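Local coordinates for EmGH1 (Erythrobacter marinus, PDB 5Z87), which probably hydrolyses beta-glucosidic bonds, as a glycoside hydrolase family 3 member for which xylosidase and arabinofuranosidase activities are also predicted, at residues A334-L338 with V351-L355; I528-L532 with L564-L569. All blocks are in the same frame, centred on the assembly; numbering follows the deposited sequence.

Contact 1 (A334-L338 with V351-L355); sequences AIMGL and VYLML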
loop_
_atom_site.group_PDB
_atom_site.type_symbol
_atom_site.label_atom_id
_atom_site.label_comp_id
_atom_site.label_asym_id
_atom_site.label_seq_id
_atom_site.Cartn_x
_atom_site.Cartn_y
_atom_site.Cartn_z
ATOM N N ALA A 334 -9.061 -17.233 -23.963
ATOM C CA ALA A 334 -10.180 -16.741 -24.763
ATOM C C ALA A 334 -11.508 -17.123 -24.125
ATOM O O ALA A 334 -12.409 -16.284 -24.005
ATOM C CB ALA A 334 -10.074 -17.287 -26.195
ATOM N N ILE A 335 -11.623 -18.368 -23.643
ATOM C CA ILE A 335 -12.887 -18.832 -23.070
ATOM C C ILE A 335 -13.202 -18.086 -21.778
ATOM O O ILE A 335 -14.342 -17.660 -21.552
ATOM C CB ILE A 335 -12.858 -20.353 -22.841
ATOM C CG1 ILE A 335 -12.811 -21.093 -24.175
ATOM C CG2 ILE A 335 -14.102 -20.789 -22.050
ATOM C CD1 ILE A 335 -12.724 -22.613 -24.029
ATOM N N MET A 336 -12.201 -17.924 -20.903
ATOM C CA MET A 336 -12.418 -17.194 -19.653
ATOM C C MET A 336 -12.856 -15.755 -19.911
ATOM O O MET A 336 -13.831 -15.278 -19.318
ATOM C CB MET A 336 -11.151 -17.220 -18.803
ATOM C CG MET A 336 -10.901 -18.547 -18.127
ATOM S SD MET A 336 -9.447 -18.473 -17.054
ATOM C CE MET A 336 -9.367 -20.183 -16.513
ATOM N N GLY A 337 -12.144 -15.041 -20.795
ATOM C CA GLY A 337 -12.520 -13.662 -21.083
ATOM C C GLY A 337 -13.927 -13.527 -21.649
ATOM O O GLY A 337 -14.700 -12.651 -21.236
ATOM N N LEU A 338 -14.281 -14.382 -22.608
ATOM C CA LEU A 338 -15.594 -14.267 -23.238
ATOM C C LEU A 338 -16.716 -14.582 -22.251
ATOM O O LEU A 338 -17.701 -13.835 -22.156
ATOM C CB LEU A 338 -15.662 -15.185 -24.461
ATOM C CG LEU A 338 -16.826 -14.906 -25.397
ATOM C CD1 LEU A 338 -16.579 -13.606 -26.129
ATOM C CD2 LEU A 338 -16.996 -16.079 -26.372
ATOM N N VAL A 351 -6.329 -14.039 -29.174
ATOM C CA VAL A 351 -6.810 -15.372 -28.848
ATOM C C VAL A 351 -8.278 -15.538 -29.238
ATOM O O VAL A 351 -8.739 -16.673 -29.419
ATOM C CB VAL A 351 -6.571 -15.706 -27.355
ATOM C CG1 VAL A 351 -5.090 -15.621 -27.021
ATOM C CG2 VAL A 351 -7.393 -14.801 -26.434
ATOM N N TYR A 352 -9.025 -14.437 -29.402
ATOM C CA TYR A 352 -10.404 -14.579 -29.864
ATOM C C TYR A 352 -10.499 -15.127 -31.284
ATOM O O TYR A 352 -11.590 -15.524 -31.695
ATOM C CB TYR A 352 -11.152 -13.251 -29.798
ATOM C CG TYR A 352 -11.809 -12.986 -28.470
ATOM C CD1 TYR A 352 -11.450 -13.712 -27.335
ATOM C CD2 TYR A 352 -12.782 -11.999 -28.343
ATOM C CE1 TYR A 352 -12.060 -13.468 -26.091
ATOM C CE2 TYR A 352 -13.397 -11.739 -27.105
ATOM C CZ TYR A 352 -13.029 -12.483 -25.988
ATOM O OH TYR A 352 -13.628 -12.227 -24.780
ATOM N N LEU A 353 -9.396 -15.162 -32.035
ATOM C CA LEU A 353 -9.424 -15.799 -33.342
ATOM C C LEU A 353 -9.697 -17.297 -33.231
ATOM O O LEU A 353 -10.122 -17.913 -34.213
ATOM C CB LEU A 353 -8.113 -15.545 -34.089
ATOM C CG LEU A 353 -7.979 -14.210 -34.850
ATOM C CD1 LEU A 353 -8.264 -13.006 -33.983
ATOM C CD2 LEU A 353 -6.605 -14.046 -35.489
ATOM N N MET A 354 -9.493 -17.888 -32.052
ATOM C CA MET A 354 -9.797 -19.296 -31.815
ATOM C C MET A 354 -11.270 -19.547 -31.518
ATOM O O MET A 354 -11.674 -20.710 -31.450
ATOM C CB MET A 354 -8.965 -19.843 -30.640
ATOM C CG MET A 354 -7.454 -19.787 -30.829
ATOM S SD MET A 354 -6.559 -20.226 -29.311
ATOM C CE MET A 354 -4.879 -19.829 -29.797
ATOM N N LEU A 355 -12.075 -18.501 -31.321
ATOM C CA LEU A 355 -13.455 -18.706 -30.882
ATOM C C LEU A 355 -14.280 -19.570 -31.839
ATOM O O LEU A 355 -14.994 -20.468 -31.356
ATOM C CB LEU A 355 -14.123 -17.351 -30.646
ATOM C CG LEU A 355 -13.618 -16.510 -29.481
ATOM C CD1 LEU A 355 -14.474 -15.251 -29.355
ATOM C CD2 LEU A 355 -13.629 -17.311 -28.184
#

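Contact 2 (I528-L532 with L564-L569); sequences IVMCL and LAEALL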
loop_
_atom_site.group_PDB
_atom_site.type_symbol
_atom_site.label_atom_id
_atom_site.label_comp_id
_atom_site.label_asym_id
_atom_site.label_seq_id
_atom_site.Cartn_x
_atom_site.Cartn_y
_atom_site.Cartn_z
ATOM N N ILE A 528 13.526 36.236 -12.520
ATOM C CA ILE A 528 13.877 34.876 -12.925
ATOM C C ILE A 528 12.620 34.015 -12.836
ATOM O O ILE A 528 11.961 33.984 -11.789
ATOM C CB ILE A 528 14.987 34.288 -12.036
ATOM C CG1 ILE A 528 16.224 35.183 -12.031
ATOM C CG2 ILE A 528 15.345 32.874 -12.469
ATOM C CD1 ILE A 528 17.269 34.685 -11.074
ATOM N N VAL A 529 12.284 33.323 -13.922
ATOM C CA VAL A 529 11.123 32.433 -13.961
ATOM C C VAL A 529 11.638 31.031 -14.239
ATOM O O VAL A 529 12.104 30.747 -15.351
ATOM C CB VAL A 529 10.093 32.849 -15.015
ATOM C CG1 VAL A 529 9.039 31.774 -15.140
ATOM C CG2 VAL A 529 9.450 34.175 -14.655
ATOM N N MET A 530 11.558 30.155 -13.232
ATOM C CA MET A 530 12.083 28.798 -13.335
ATOM C C MET A 530 10.974 27.839 -13.763
ATOM O O MET A 530 9.912 27.778 -13.127
ATOM C CB MET A 530 12.688 28.362 -12.005
ATOM C CG MET A 530 13.501 29.468 -11.341
ATOM S SD MET A 530 14.457 28.896 -9.934
ATOM C CE MET A 530 13.169 28.695 -8.692
ATOM N N CYS A 531 11.225 27.098 -14.845
ATOM C CA CYS A 531 10.290 26.127 -15.419
ATOM C C CYS A 531 10.838 24.731 -15.143
ATOM O O CYS A 531 11.776 24.277 -15.808
ATOM C CB CYS A 531 10.104 26.376 -16.909
ATOM S SG CYS A 531 9.464 28.029 -17.249
ATOM N N LEU A 532 10.254 24.059 -14.150
ATOM C CA LEU A 532 10.778 22.807 -13.618
ATOM C C LEU A 532 9.656 21.769 -13.535
ATOM O O LEU A 532 8.483 22.052 -13.807
ATOM C CB LEU A 532 11.413 23.033 -12.238
ATOM C CG LEU A 532 12.246 24.302 -12.017
ATOM C CD1 LEU A 532 12.408 24.578 -10.542
ATOM C CD2 LEU A 532 13.597 24.143 -12.662
ATOM N N LEU A 564 19.666 23.596 -9.343
ATOM C CA LEU A 564 19.493 24.779 -10.182
ATOM C C LEU A 564 18.644 25.830 -9.482
ATOM O O LEU A 564 18.963 27.026 -9.520
ATOM C CB LEU A 564 18.859 24.388 -11.519
ATOM C CG LEU A 564 18.277 25.527 -12.365
ATOM C CD1 LEU A 564 19.391 26.426 -12.949
ATOM C CD2 LEU A 564 17.372 24.977 -13.469
ATOM N N ALA A 565 17.560 25.400 -8.829
ATOM C CA ALA A 565 16.646 26.352 -8.213
ATOM C C ALA A 565 17.315 27.103 -7.074
ATOM O O ALA A 565 17.183 28.328 -6.966
ATOM C CB ALA A 565 15.396 25.634 -7.717
ATOM N N GLU A 566 18.036 26.385 -6.213
ATOM C CA GLU A 566 18.712 27.056 -5.109
ATOM C C GLU A 566 19.827 27.977 -5.604
ATOM O O GLU A 566 20.066 29.034 -5.003
ATOM C CB GLU A 566 19.251 26.019 -4.124
ATOM C CG GLU A 566 18.175 25.078 -3.609
ATOM C CD GLU A 566 18.669 24.196 -2.486
ATOM O OE1 GLU A 566 19.098 23.045 -2.760
ATOM O OE2 GLU A 566 18.634 24.664 -1.328
ATOM N N ALA A 567 20.501 27.613 -6.703
ATOM C CA ALA A 567 21.550 28.474 -7.242
ATOM C C ALA A 567 20.979 29.804 -7.703
ATOM O O ALA A 567 21.590 30.855 -7.485
ATOM C CB ALA A 567 22.281 27.783 -8.390
ATOM N N LEU A 568 19.806 29.781 -8.335
ATOM C CA LEU A 568 19.187 31.014 -8.815
ATOM C C LEU A 568 18.574 31.809 -7.673
ATOM O O LEU A 568 18.611 33.049 -7.678
ATOM C CB LEU A 568 18.123 30.695 -9.873
ATOM C CG LEU A 568 18.663 30.067 -11.167
ATOM C CD1 LEU A 568 17.535 29.623 -12.103
ATOM C CD2 LEU A 568 19.609 31.043 -11.892
ATOM N N LEU A 569 17.999 31.109 -6.692
ATOM C CA LEU A 569 17.364 31.801 -5.580
ATOM C C LEU A 569 18.387 32.570 -4.755
ATOM O O LEU A 569 18.085 33.657 -4.248
ATOM C CB LEU A 569 16.595 30.793 -4.718
ATOM C CG LEU A 569 15.278 30.294 -5.327
ATOM C CD1 LEU A 569 14.768 29.048 -4.621
ATOM C CD2 LEU A 569 14.229 31.376 -5.313
#

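Contact 1 (A334-L338 with V351-L355)
Ala334 and Leu338, one turn apart on helix 330-340, meet Val351, Tyr352 and Leu355 of the short turn that leads into helix 355-360. Most of the contact is apolar. The methyl of Ala334 rests against Val351 O and sits among three side chains: its CB is 3.7 Å from Val351 CG2, 4.0 Å from Tyr352 CD1 and 4.1 Å from Leu355 CD2. Leu338 has its CG opposite the backbone N (chi1 -165°), which carries both methyls toward 351-355: CD1 comes nearest Tyr352, 3.7 Å from its CZ, while CD2 lies 4.0 Å from Leu355 CD1. Both leucines come to the ring from the same side, Leu355 CD1 over the face near the rim and Leu338 CD1 obliquely toward the hydroxyl end.

Polar atoms also come close, but they are satisfied elsewhere. Tyr352 OH stands 3.1 Å from Leu338 N, yet the angle is too poor for a hydrogen bond; that N-H is spent within the helix on Ala334 O, and the hydroxyl bonds to Val342 O beyond the helix. Near the ring, Ala334 O lies 3.5 Å from Tyr352 CE1, again at a slant. The turn itself is held by Met354 N to Val351 O and Leu355 N to Tyr352 O, and the carboxylate of Glu345 binds the backbone N of both Val351 and Tyr352, fixing the residue from which the phenol projects.

This is packing inside the TIM-barrel-type N-terminal domain, away from the ligand pocket, joining helix 330-340 to the 3-10 turn 351-353 and the first residue of helix 355-360, beyond strand 345-346. Its chemistry implies that close hydrocarbon fit holds the two segments together, while the bond to Val342 O satisfies the buried hydroxyl and probably fixes the outer end of the ring.

Contact 2 (I528-L532 with L564-L569)
Met530 reaches from the strand to the helix and lies between Ala565 and Leu568. Its SD is 3.8 Å from Ala565 CA and equally 3.8 Å from Leu568 CD1, the side chains of Met530 and Leu568 running past one another in opposite senses. A bend at the thioether (chi3 -75°) turns the terminal methyl across the helix, where CE comes to 3.9 Å from Ala565 CB and more loosely approaches Leu569 CG. On one flank Ile528 CG2 meets Leu568 CD1 at 3.9 Å; this leucine methyl therefore touches both Ile528 and Met530. On the other, the side chains of Leu532 and Leu564 cross, CD2 to CD2 3.9 Å, and Leu532 CD1 faces Ala565 CB at 4.2 Å. Replacing Met530 by an alanine removes the thioether and its methyl, and is likely to open a gap against Ala565 and leave Leu568 CD1 with Ile528 as its remaining strand neighbour.

Strand 528-532 and helix 564-569 run antiparallel, their axes 10.2 Å apart at an angle of 175°. Strand 527-533, helix 561-569 and the adjacent parallel strand 574-580 form a beta-alpha-beta crossover in the C-terminal domain of the family, here with a long connection ahead of the helix. Every second strand residue, Ile528, Met530 and Leu532, points to the helix.

Farther out, backbone hydrogen bonds fix the strand in its sheet: Ile528 and Met530 pair with strand 574-580, and Val529 with Leu438 and Val440 on its other side. Thr575 adjoins Ile528, Met530 and Leu569, and Leu590 of helix 588-593 touches Met530. Ile515 of helix 508-522 packs on Leu564, and Ala522 of that helix on Ile528.

How the contacts relate
Read from the N terminus, the chain first makes contact 1, where helix 330-340 is met again after only 12 intervening residues by the turn at 351-355. This closes a short local loop in the barrel-type N-terminal domain. The chain then passes into the C-terminal domain of the family, where contact 2 closes a longer loop of 31 residues, tying central strand 527-533 to helix 561-569 on the face of the mixed sheet. The two loops lie in series, neither enclosing nor crossing the other. Their centres are about 55 Å apart, on opposite sides of the chain's centre, with nearest atoms about 42 Å apart, so each lies within its own domain and they do not touch.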